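Local coordinates for protein cysteine hydrolase (Vibrio cholerae, PDB 6V98) that serves as a type VI secretion system effector, probably a cysteine hydrolase of the papain-like (clan CA) peptidase group delivered into rival cells, at residues A178-E181 and Q182-S186; L100-V103 and S104-G108. All coordinates share one frame; numbering follows the deposited sequence.

Interaction 1 of 2, residues A178-E181 and Q182-S186; sequences AYIE and QFQLS. With CA (calcium ion), chain B; CA (calcium ion), chain C.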
loop_
_atom_site.group_PDB
_atom_site.type_symbol
_atom_site.label_atom_id
_atom_site.label_comp_id
_atom_site.label_asym_id
_atom_site.label_seq_id
_atom_site.Cartn_x
_atom_site.Cartn_y
_atom_site.Cartn_z
ATOM N N ALA A 178 -6.978 -1.565 12.385
ATOM C CA ALA A 178 -8.414 -1.813 12.440
ATOM C C ALA A 178 -9.025 -1.770 11.051
ATOM O O ALA A 178 -9.860 -2.617 10.701
ATOM C CB ALA A 178 -9.088 -0.794 13.363
ATOM N N TYR A 179 -8.617 -0.790 10.240
ATOM C CA TYR A 179 -9.246 -0.611 8.936
ATOM C C TYR A 179 -8.988 -1.802 8.023
ATOM O O TYR A 179 -9.895 -2.246 7.300
ATOM C CB TYR A 179 -8.756 0.684 8.271
ATOM C CG TYR A 179 -9.372 0.868 6.903
ATOM C CD1 TYR A 179 -10.635 1.442 6.763
ATOM C CD2 TYR A 179 -8.707 0.451 5.757
ATOM C CE1 TYR A 179 -11.232 1.588 5.513
ATOM C CE2 TYR A 179 -9.302 0.593 4.485
ATOM C CZ TYR A 179 -10.562 1.168 4.385
ATOM O OH TYR A 179 -11.167 1.321 3.159
ATOM N N ILE A 180 -7.752 -2.312 8.005
ATOM C CA ILE A 180 -7.451 -3.388 7.065
ATOM C C ILE A 180 -8.294 -4.608 7.379
ATOM O O ILE A 180 -8.740 -5.308 6.466
ATOM C CB ILE A 180 -5.941 -3.721 7.048
ATOM C CG1 ILE A 180 -5.594 -4.559 5.809
ATOM C CG2 ILE A 180 -5.483 -4.404 8.336
ATOM C CD1 ILE A 180 -5.747 -3.817 4.506
ATOM N N GLU A 181 -8.573 -4.854 8.660
ATOM C CA GLU A 181 -9.406 -5.995 9.013
ATOM C C GLU A 181 -10.838 -5.792 8.538
ATOM O O GLU A 181 -11.474 -6.732 8.052
ATOM C CB GLU A 181 -9.351 -6.235 10.517
ATOM C CG GLU A 181 -8.001 -6.757 11.002
ATOM C CD GLU A 181 -7.645 -8.120 10.419
ATOM O OE1 GLU A 181 -8.537 -8.988 10.329
ATOM O OE2 GLU A 181 -6.465 -8.313 10.046
ATOM N N GLN A 182 -11.356 -4.565 8.652
ATOM C CA GLN A 182 -12.646 -4.246 8.048
ATOM C C GLN A 182 -12.613 -4.449 6.537
ATOM O O GLN A 182 -13.548 -5.021 5.959
ATOM C CB GLN A 182 -13.036 -2.804 8.383
ATOM C CG GLN A 182 -13.687 -2.631 9.741
ATOM C CD GLN A 182 -14.824 -3.614 9.974
ATOM O OE1 GLN A 182 -14.713 -4.527 10.794
ATOM N NE2 GLN A 182 -15.918 -3.440 9.241
ATOM N N PHE A 183 -11.547 -3.980 5.881
ATOM C CA PHE A 183 -11.445 -4.096 4.428
ATOM C C PHE A 183 -11.437 -5.561 4.008
ATOM O O PHE A 183 -12.033 -5.934 2.988
ATOM C CB PHE A 183 -10.176 -3.382 3.949
ATOM C CG PHE A 183 -10.227 -2.888 2.514
ATOM C CD1 PHE A 183 -11.267 -3.231 1.669
ATOM C CD2 PHE A 183 -9.208 -2.079 2.015
ATOM C CE1 PHE A 183 -11.294 -2.777 0.355
ATOM C CE2 PHE A 183 -9.242 -1.613 0.699
ATOM C CZ PHE A 183 -10.274 -1.977 -0.124
ATOM N N GLN A 184 -10.788 -6.409 4.806
ATOM C CA GLN A 184 -10.688 -7.828 4.484
ATOM C C GLN A 184 -12.035 -8.531 4.546
ATOM O O GLN A 184 -12.181 -9.605 3.955
ATOM C CB GLN A 184 -9.710 -8.519 5.439
ATOM C CG GLN A 184 -8.225 -8.239 5.144
ATOM C CD GLN A 184 -7.293 -8.946 6.111
ATOM O OE1 GLN A 184 -7.716 -9.408 7.170
ATOM N NE2 GLN A 184 -6.013 -9.025 5.753
ATOM N N LEU A 185 -13.019 -7.966 5.247
ATOM C CA LEU A 185 -14.328 -8.619 5.312
ATOM C C LEU A 185 -14.992 -8.751 3.946
ATOM O O LEU A 185 -15.847 -9.626 3.770
ATOM C CB LEU A 185 -15.252 -7.850 6.251
ATOM C CG LEU A 185 -14.804 -7.820 7.707
ATOM C CD1 LEU A 185 -15.810 -7.061 8.548
ATOM C CD2 LEU A 185 -14.661 -9.248 8.205
ATOM N N SER A 186 -14.633 -7.905 2.977
ATOM C CA SER A 186 -15.265 -7.923 1.662
ATOM C C SER A 186 -14.283 -8.140 0.516
ATOM O O SER A 186 -14.670 -7.985 -0.647
ATOM C CB SER A 186 -16.038 -6.620 1.425
ATOM O OG SER A 186 -15.262 -5.493 1.810
HETATM CA CA CA B . -6.799 -10.497 9.114
HETATM CA CA CA C . -11.722 -11.670 3.079
HETATM O O HOH W 1 -4.633 -10.101 8.288
HETATM O O HOH W 2 -13.998 -11.791 2.547
HETATM O O HOH W 3 -9.046 -11.935 9.259
HETATM O O HOH W 4 -5.555 -12.121 10.562
HETATM O O HOH W 5 -6.479 -12.237 7.269
#

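Interaction 2 of 2, residues L100-V103 and S104-G108; sequences LKEV and SLRSG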
loop_
_atom_site.group_PDB
_atom_site.type_symbol
_atom_site.label_atom_id
_atom_site.label_comp_id
_atom_site.label_asym_id
_atom_site.label_seq_id
_atom_site.Cartn_x
_atom_site.Cartn_y
_atom_site.Cartn_z
ATOM N N LEU A 100 7.187 -9.106 -0.969
ATOM C CA LEU A 100 6.681 -8.880 0.379
ATOM C C LEU A 100 7.833 -8.776 1.367
ATOM O O LEU A 100 7.843 -7.897 2.236
ATOM C CB LEU A 100 5.710 -9.991 0.771
ATOM C CG LEU A 100 4.381 -9.983 -0.011
ATOM C CD1 LEU A 100 3.502 -11.168 0.383
ATOM C CD2 LEU A 100 3.626 -8.646 0.180
ATOM N N LYS A 101 8.824 -9.658 1.235
ATOM C CA LYS A 101 10.008 -9.554 2.079
ATOM C C LYS A 101 10.705 -8.206 1.897
ATOM O O LYS A 101 11.148 -7.590 2.876
ATOM C CB LYS A 101 10.968 -10.693 1.762
ATOM C CG LYS A 101 12.012 -10.898 2.822
ATOM C CD LYS A 101 12.813 -12.159 2.559
ATOM C CE LYS A 101 13.200 -12.807 3.875
ATOM N NZ LYS A 101 14.353 -12.118 4.500
ATOM N N GLU A 102 10.846 -7.750 0.651
ATOM C CA GLU A 102 11.468 -6.450 0.402
ATOM C C GLU A 102 10.712 -5.346 1.124
ATOM O O GLU A 102 11.308 -4.514 1.820
ATOM C CB GLU A 102 11.523 -6.172 -1.104
ATOM C CG GLU A 102 12.541 -7.045 -1.866
ATOM C CD GLU A 102 12.425 -6.896 -3.377
ATOM O OE1 GLU A 102 11.362 -6.450 -3.837
ATOM O OE2 GLU A 102 13.384 -7.225 -4.105
ATOM N N VAL A 103 9.384 -5.339 0.980
ATOM C CA VAL A 103 8.568 -4.262 1.534
ATOM C C VAL A 103 8.601 -4.296 3.055
ATOM O O VAL A 103 8.700 -3.249 3.717
ATOM C CB VAL A 103 7.139 -4.378 0.969
ATOM C CG1 VAL A 103 6.172 -3.535 1.756
ATOM C CG2 VAL A 103 7.140 -3.976 -0.506
ATOM N N SER A 104 8.554 -5.497 3.635
ATOM C CA SER A 104 8.599 -5.614 5.087
ATOM C C SER A 104 9.910 -5.068 5.648
ATOM O O SER A 104 9.912 -4.355 6.661
ATOM C CB SER A 104 8.405 -7.073 5.501
ATOM O OG SER A 104 8.515 -7.181 6.904
ATOM N N LEU A 105 11.039 -5.402 5.013
ATOM C CA LEU A 105 12.327 -4.906 5.485
ATOM C C LEU A 105 12.431 -3.400 5.311
ATOM O O LEU A 105 12.869 -2.687 6.224
ATOM C CB LEU A 105 13.472 -5.590 4.729
ATOM C CG LEU A 105 14.854 -4.993 5.009
ATOM C CD1 LEU A 105 15.159 -5.066 6.500
ATOM C CD2 LEU A 105 15.953 -5.709 4.205
ATOM N N ARG A 106 12.034 -2.903 4.137
ATOM C CA ARG A 106 12.368 -1.540 3.740
ATOM C C ARG A 106 11.401 -0.538 4.333
ATOM O O ARG A 106 11.797 0.590 4.637
ATOM C CB ARG A 106 12.374 -1.420 2.210
ATOM C CG ARG A 106 13.615 -2.044 1.569
ATOM C CD ARG A 106 13.498 -2.260 0.063
ATOM N NE ARG A 106 14.584 -3.153 -0.398
ATOM C CZ ARG A 106 14.671 -3.657 -1.626
ATOM N NH1 ARG A 106 13.750 -3.356 -2.529
ATOM N NH2 ARG A 106 15.677 -4.467 -1.954
ATOM N N SER A 107 10.145 -0.941 4.511
ATOM C CA SER A 107 9.082 -0.045 4.948
ATOM C C SER A 107 8.314 -0.545 6.160
ATOM O O SER A 107 7.545 0.226 6.735
ATOM C CB SER A 107 8.085 0.193 3.801
ATOM O OG SER A 107 8.720 0.816 2.703
ATOM N N GLY A 108 8.477 -1.801 6.558
ATOM C CA GLY A 108 7.565 -2.373 7.524
ATOM C C GLY A 108 8.150 -2.890 8.820
ATOM O O GLY A 108 7.499 -3.698 9.493
HETATM O O HOH W 6 14.492 -4.890 -4.969
#

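Interaction 1 of 2, residues A178-E181 and Q182-S186
E181 and Q184, one helical turn apart, hold the same calcium ion. The carboxylate of E181 is bidentate, with OE2 2.4 Å and OE1 2.6 Å from the metal. Q184 adds its amide oxygen OE1, also 2.4 Å from this calcium. The two side chains run side by side and point the same way, but the carboxylate and amide planes are turned 80° apart. E181 bends back at chi2 (-63°), which brings both of its oxygens onto the ion. Four waters complete the shell. One of them accepts a hydrogen bond from Q184 NE2, which also bonds to G115 O, and this fixes the rotation of the amide.

The setting is the C-terminal part of helix 176-184. Its i to i+4 backbone bonds include F183 N to Y179 O at 2.8 Å. The last bond of the series, L185 N to E181 O, is weak at 3.4 Å. Q184 O binds a second calcium ion, 2.3 Å away, together with E187, D189 and E203. Q184 therefore touches both metals, one through its side chain and one through its backbone.

Y179 and F183 form an aromatic pair on a buried flank of the turn. Y179 CE2 lies 3.6 Å from F183 CD2, with the ring planes inclined at 60°. Y179 OH sits over one face of the F183 ring, near its rim, and is hydrogen-bonded to A168 O. F183 also packs on V116 and L118 of strand 113-120.

Interaction 2 of 2, residues L100-V103 and S104-G108
E102 and R106 lie side by side on one flank of helix 93-107, an i to i+4 pair near the C-terminal end of this alpha-helix. Both side chains point the same way. The carboxylate and guanidinium planes are only 24° apart. The contact is made by carbon more than by charge. E102 CG sits 3.8 Å above one face of the guanidinium, toward its rim, and E102 CB is 3.9 Å from R106 NH1. R106 CG stands beside its own backbone N (chi1 -76°) and the chain then runs extended to NE; together these lay the flat group over the aliphatic part of E102.

No direct salt bridge forms. E102 OE1 is 4.1 Å from R106 NH1, but it lies well out of the guanidinium plane and no N-H points at it. The opposite charges may still attract weakly. A water makes the polar link instead. It lies at the guanidinium edge, in plane, where it accepts from R106 NH1 and donates to E102 OE2. The same E102 OE2 is hydrogen-bonded to S82 OG, so the carboxylate is held from outside the helix as well.

L100, V103, S104 and S107 are buried. V103 and S107 pack on Y59 of strand 57-63, while L100 meets Y192 of strand 188-193. S104 OG is hydrogen-bonded to G111 O, and S107 OG to E61 OE2.

Beneath the side chains the backbone bonds are regular. S104 N donates to L100 O at 2.9 Å. S107 N donates to V103 O at 2.8 Å. R106 CB lies 3.3 Å from E102 O, one turn back.

How the interactions relate
Interaction 2 comes first along the chain, on helix 93-107, and interaction 1 follows on helix 176-184. Their centres are about 21 Å apart and their nearest atoms about 11 Å, so they do not touch. The seven-stranded antiparallel sheet connects them. Interaction 2 packs on strands 57-63 and 188-193, and interaction 1 on strand 113-120, the neighbour of 188-193 in the sheet. Strand 188-193 follows closely after helix 176-184 and carries D189, a ligand of the second calcium. Interaction 1 thus belongs to a metal-bound C-terminal region, whereas interaction 2 joins a helix of the TseH-like region to the strands, with the side chain of L100 about 14 Å from a bound calcium.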